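Local coordinates for putative DNA helicase (Lactobacillus plantarum, PDB 3DMN), which probably acts as a DNA helicase, unwinding duplex DNA with energy from ATP, as in UvrD-like relatives, at residues A[116-121]-A[146-151]. Sequence-based numbering, arbitrary orientation.
Sequences DAVIVW and HELTLV. With ACT (acetate ion), chain K.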
ATOM      1  N   ASP A 116      -0.944   2.848  10.846  1.00 29.97           N
ATOM      2  CA  ASP A 116      -1.392   4.211  10.646  1.00 29.86           C
ATOM      3  C   ASP A 116      -1.509   4.532   9.152  1.00 30.02           C
ATOM      4  O   ASP A 116      -2.561   4.956   8.674  1.00 29.83           O
ATOM      5  CB  ASP A 116      -0.329   5.097  11.285  1.00 30.94           C
ATOM      6  CG  ASP A 116      -0.712   6.540  11.335  1.00 34.85           C
ATOM      7  OD1 ASP A 116      -1.925   6.850  11.304  1.00 36.80           O
ATOM      8  OD2 ASP A 116       0.234   7.361  11.450  1.00 37.88           O
ATOM      9  N   ALA A 117      -0.425   4.299   8.423  1.00 28.84           N
ATOM     10  CA  ALA A 117      -0.384   4.556   6.978  1.00 27.87           C
ATOM     11  C   ALA A 117       0.149   3.305   6.291  1.00 28.35           C
ATOM     12  O   ALA A 117       1.053   2.615   6.803  1.00 28.17           O
ATOM     13  CB  ALA A 117       0.531   5.721   6.696  1.00 28.40           C
ATOM     14  N   VAL A 118      -0.418   3.019   5.127  1.00 28.36           N
ATOM     15  CA  VAL A 118       0.045   1.893   4.327  1.00 27.52           C
ATOM     16  C   VAL A 118       0.348   2.421   2.939  1.00 28.77           C
ATOM     17  O   VAL A 118      -0.421   3.204   2.387  1.00 28.95           O
ATOM     18  CB  VAL A 118      -1.057   0.781   4.215  1.00 28.89           C
ATOM     19  CG1 VAL A 118      -0.676  -0.263   3.143  1.00 30.19           C
ATOM     20  CG2 VAL A 118      -1.235   0.091   5.600  1.00 29.50           C
ATOM     21  N   ILE A 119       1.449   1.937   2.385  1.00 27.26           N
ATOM     22  CA  ILE A 119       1.690   2.102   0.931  1.00 27.65           C
ATOM     23  C   ILE A 119       1.611   0.717   0.301  1.00 27.78           C
ATOM     24  O   ILE A 119       2.384  -0.160   0.687  1.00 28.53           O
ATOM     25  CB  ILE A 119       3.055   2.712   0.680  1.00 27.34           C
ATOM     26  CG1 ILE A 119       3.142   4.116   1.289  1.00 29.20           C
ATOM     27  CG2 ILE A 119       3.406   2.735  -0.859  1.00 28.61           C
ATOM     28  CD1 ILE A 119       4.619   4.681   1.348  1.00 28.93           C
ATOM     29  N   VAL A 120       0.637   0.492  -0.593  1.00 27.27           N
ATOM     30  CA  VAL A 120       0.518  -0.783  -1.291  1.00 26.74           C
ATOM     31  C   VAL A 120       1.476  -0.766  -2.465  1.00 27.37           C
ATOM     32  O   VAL A 120       1.328   0.017  -3.401  1.00 28.83           O
ATOM     33  CB  VAL A 120      -0.936  -1.033  -1.790  1.00 27.80           C
ATOM     34  CG1 VAL A 120      -1.037  -2.388  -2.428  1.00 26.73           C
ATOM     35  CG2 VAL A 120      -1.895  -0.915  -0.610  1.00 29.25           C
ATOM     36  N   TRP A 121       2.440  -1.691  -2.440  1.00 26.99           N
ATOM     37  CA  TRP A 121       3.449  -1.692  -3.503  1.00 27.72           C
ATOM     38  C   TRP A 121       2.989  -2.490  -4.725  1.00 28.96           C
ATOM     39  O   TRP A 121       2.734  -3.724  -4.682  1.00 28.42           O
ATOM     40  CB  TRP A 121       4.817  -2.227  -2.989  1.00 28.13           C
ATOM     41  CG  TRP A 121       5.777  -2.444  -4.091  1.00 27.78           C
ATOM     42  CD1 TRP A 121       6.309  -3.655  -4.505  1.00 30.05           C
ATOM     43  CD2 TRP A 121       6.281  -1.454  -4.993  1.00 29.07           C
ATOM     44  NE1 TRP A 121       7.159  -3.461  -5.591  1.00 28.63           N
ATOM     45  CE2 TRP A 121       7.138  -2.121  -5.920  1.00 27.59           C
ATOM     46  CE3 TRP A 121       6.126  -0.061  -5.094  1.00 30.22           C
ATOM     47  CZ2 TRP A 121       7.821  -1.431  -6.919  1.00 28.61           C
ATOM     48  CZ3 TRP A 121       6.795   0.624  -6.131  1.00 27.83           C
ATOM     49  CH2 TRP A 121       7.620  -0.076  -7.016  1.00 27.84           C
ATOM     50  N   HIS A 146      -5.403   5.142   8.734  1.00 28.77           N
ATOM     51  CA  HIS A 146      -5.549   6.602   8.593  1.00 28.01           C
ATOM     52  C   HIS A 146      -5.147   7.136   7.204  1.00 28.21           C
ATOM     53  O   HIS A 146      -5.794   8.032   6.678  1.00 29.52           O
ATOM     54  CB  HIS A 146      -4.806   7.334   9.736  1.00 29.10           C
ATOM     55  CG  HIS A 146      -5.246   6.872  11.110  1.00 30.83           C
ATOM     56  ND1 HIS A 146      -4.367   6.408  12.077  1.00 37.42           N
ATOM     57  CD2 HIS A 146      -6.483   6.745  11.648  1.00 35.68           C
ATOM     58  CE1 HIS A 146      -5.045   6.035  13.148  1.00 36.32           C
ATOM     59  NE2 HIS A 146      -6.330   6.240  12.920  1.00 37.00           N
ATOM     60  N   GLU A 147      -4.108   6.556   6.602  1.00 27.29           N
ATOM     61  CA  GLU A 147      -3.630   6.984   5.272  1.00 27.59           C
ATOM     62  C   GLU A 147      -3.368   5.749   4.416  1.00 27.75           C
ATOM     63  O   GLU A 147      -2.774   4.801   4.871  1.00 27.59           O
ATOM     64  CB  GLU A 147      -2.332   7.774   5.422  1.00 30.02           C
ATOM     65  CG  GLU A 147      -1.988   8.626   4.198  1.00 34.07           C
ATOM     66  CD  GLU A 147      -2.815   9.931   4.137  1.00 40.81           C
ATOM     67  OE1 GLU A 147      -3.375  10.338   5.186  1.00 46.13           O
ATOM     68  OE2 GLU A 147      -2.871  10.564   3.055  1.00 47.95           O
ATOM     69  N   LEU A 148      -3.846   5.801   3.183  1.00 26.42           N
ATOM     70  CA  LEU A 148      -3.672   4.678   2.256  1.00 25.96           C
ATOM     71  C   LEU A 148      -3.225   5.206   0.904  1.00 27.78           C
ATOM     72  O   LEU A 148      -3.878   6.079   0.317  1.00 28.11           O
ATOM     73  CB  LEU A 148      -4.988   3.909   2.125  1.00 26.47           C
ATOM     74  CG  LEU A 148      -5.034   2.822   1.049  1.00 26.48           C
ATOM     75  CD1 LEU A 148      -4.026   1.694   1.366  1.00 27.80           C
ATOM     76  CD2 LEU A 148      -6.502   2.273   0.844  1.00 27.09           C
ATOM     77  N   THR A 149      -2.126   4.638   0.414  1.00 26.92           N
ATOM     78  CA  THR A 149      -1.532   5.042  -0.873  1.00 26.77           C
ATOM     79  C   THR A 149      -1.354   3.761  -1.646  1.00 27.55           C
ATOM     80  O   THR A 149      -0.938   2.768  -1.107  1.00 28.02           O
ATOM     81  CB  THR A 149      -0.121   5.673  -0.685  1.00 27.25           C
ATOM     82  OG1 THR A 149      -0.228   6.850   0.108  1.00 28.29           O
ATOM     83  CG2 THR A 149       0.474   6.055  -2.063  1.00 30.04           C
ATOM     84  N   LEU A 150      -1.693   3.799  -2.934  1.00 27.28           N
ATOM     85  CA  LEU A 150      -1.426   2.657  -3.845  1.00 27.57           C
ATOM     86  C   LEU A 150      -0.531   3.150  -4.943  1.00 27.94           C
ATOM     87  O   LEU A 150      -0.840   4.138  -5.612  1.00 29.36           O
ATOM     88  CB  LEU A 150      -2.709   2.057  -4.460  1.00 28.59           C
ATOM     89  CG  LEU A 150      -3.624   1.278  -3.524  1.00 29.04           C
ATOM     90  CD1 LEU A 150      -4.404   2.204  -2.636  1.00 31.77           C
ATOM     91  CD2 LEU A 150      -4.630   0.492  -4.401  1.00 31.38           C
ATOM     92  N   VAL A 151       0.559   2.421  -5.155  1.00 26.84           N
ATOM     93  CA  VAL A 151       1.481   2.713  -6.278  1.00 27.14           C
ATOM     94  C   VAL A 151       1.427   1.573  -7.250  1.00 27.99           C
ATOM     95  O   VAL A 151       1.580   0.434  -6.848  1.00 27.88           O
ATOM     96  CB  VAL A 151       2.955   2.938  -5.788  1.00 27.80           C
ATOM     97  CG1 VAL A 151       3.903   3.176  -6.976  1.00 29.25           C
ATOM     98  CG2 VAL A 151       3.037   4.115  -4.809  1.00 28.21           C
TER
HETATM   99  C   ACT K  10       7.650  -5.585  -8.007  1.00 27.22           C
HETATM  100  O   ACT K  10       8.514  -5.532  -7.032  1.00 28.18           O
HETATM  101  OXT ACT K  10       6.413  -5.813  -7.795  1.00 24.55           O
HETATM  102  CH3 ACT K  10       8.056  -5.367  -9.424  1.00 29.07           C
HETATM  103  O   HOH W   1       0.295   6.147   2.724  1.00 18.54           O
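The W121 indole meets V151 obliquely, W121 CZ3 lying 3.9 Å from V151 CG1, while at the ring's edge W121 NE1 donates a nearly straight 2.9 Å bond to O of an acetate ion, probably from the crystallisation liquor, which N122 also holds. An alanine in place of W121 would probably leave V151 CG1 without its aromatic neighbour and the acetate without its indole donor. At the other end the H146 imidazole carries D116 at its edge, an N-H suited to a carboxylate: H146 ND1 donates in the ring plane to D116 OD1, 2.6 Å away, on the anti side of a carboxylate turned 72° from the ring. D116 CG stands anti to the backbone N (chi1 -172°), with OD1 turned to H146. D116 OD2 accepts from T63 N; D116 O accepts from H146 N and E147 N. The parallel strands are then joined by V118 N to E147 O, T149 N to V118 O, V120 N to T149 O and V151 N to V120 O. Beta-branched V118 and V120 suit extended strands and, with apolar L148 and L150, fill one buried face. On the reverse, T149 lies beside I119, its hydroxyl joining N36 and a water. With helix 134-141 the strands form a beta-alpha-beta unit, consistent with a P-loop NTPase-like fold.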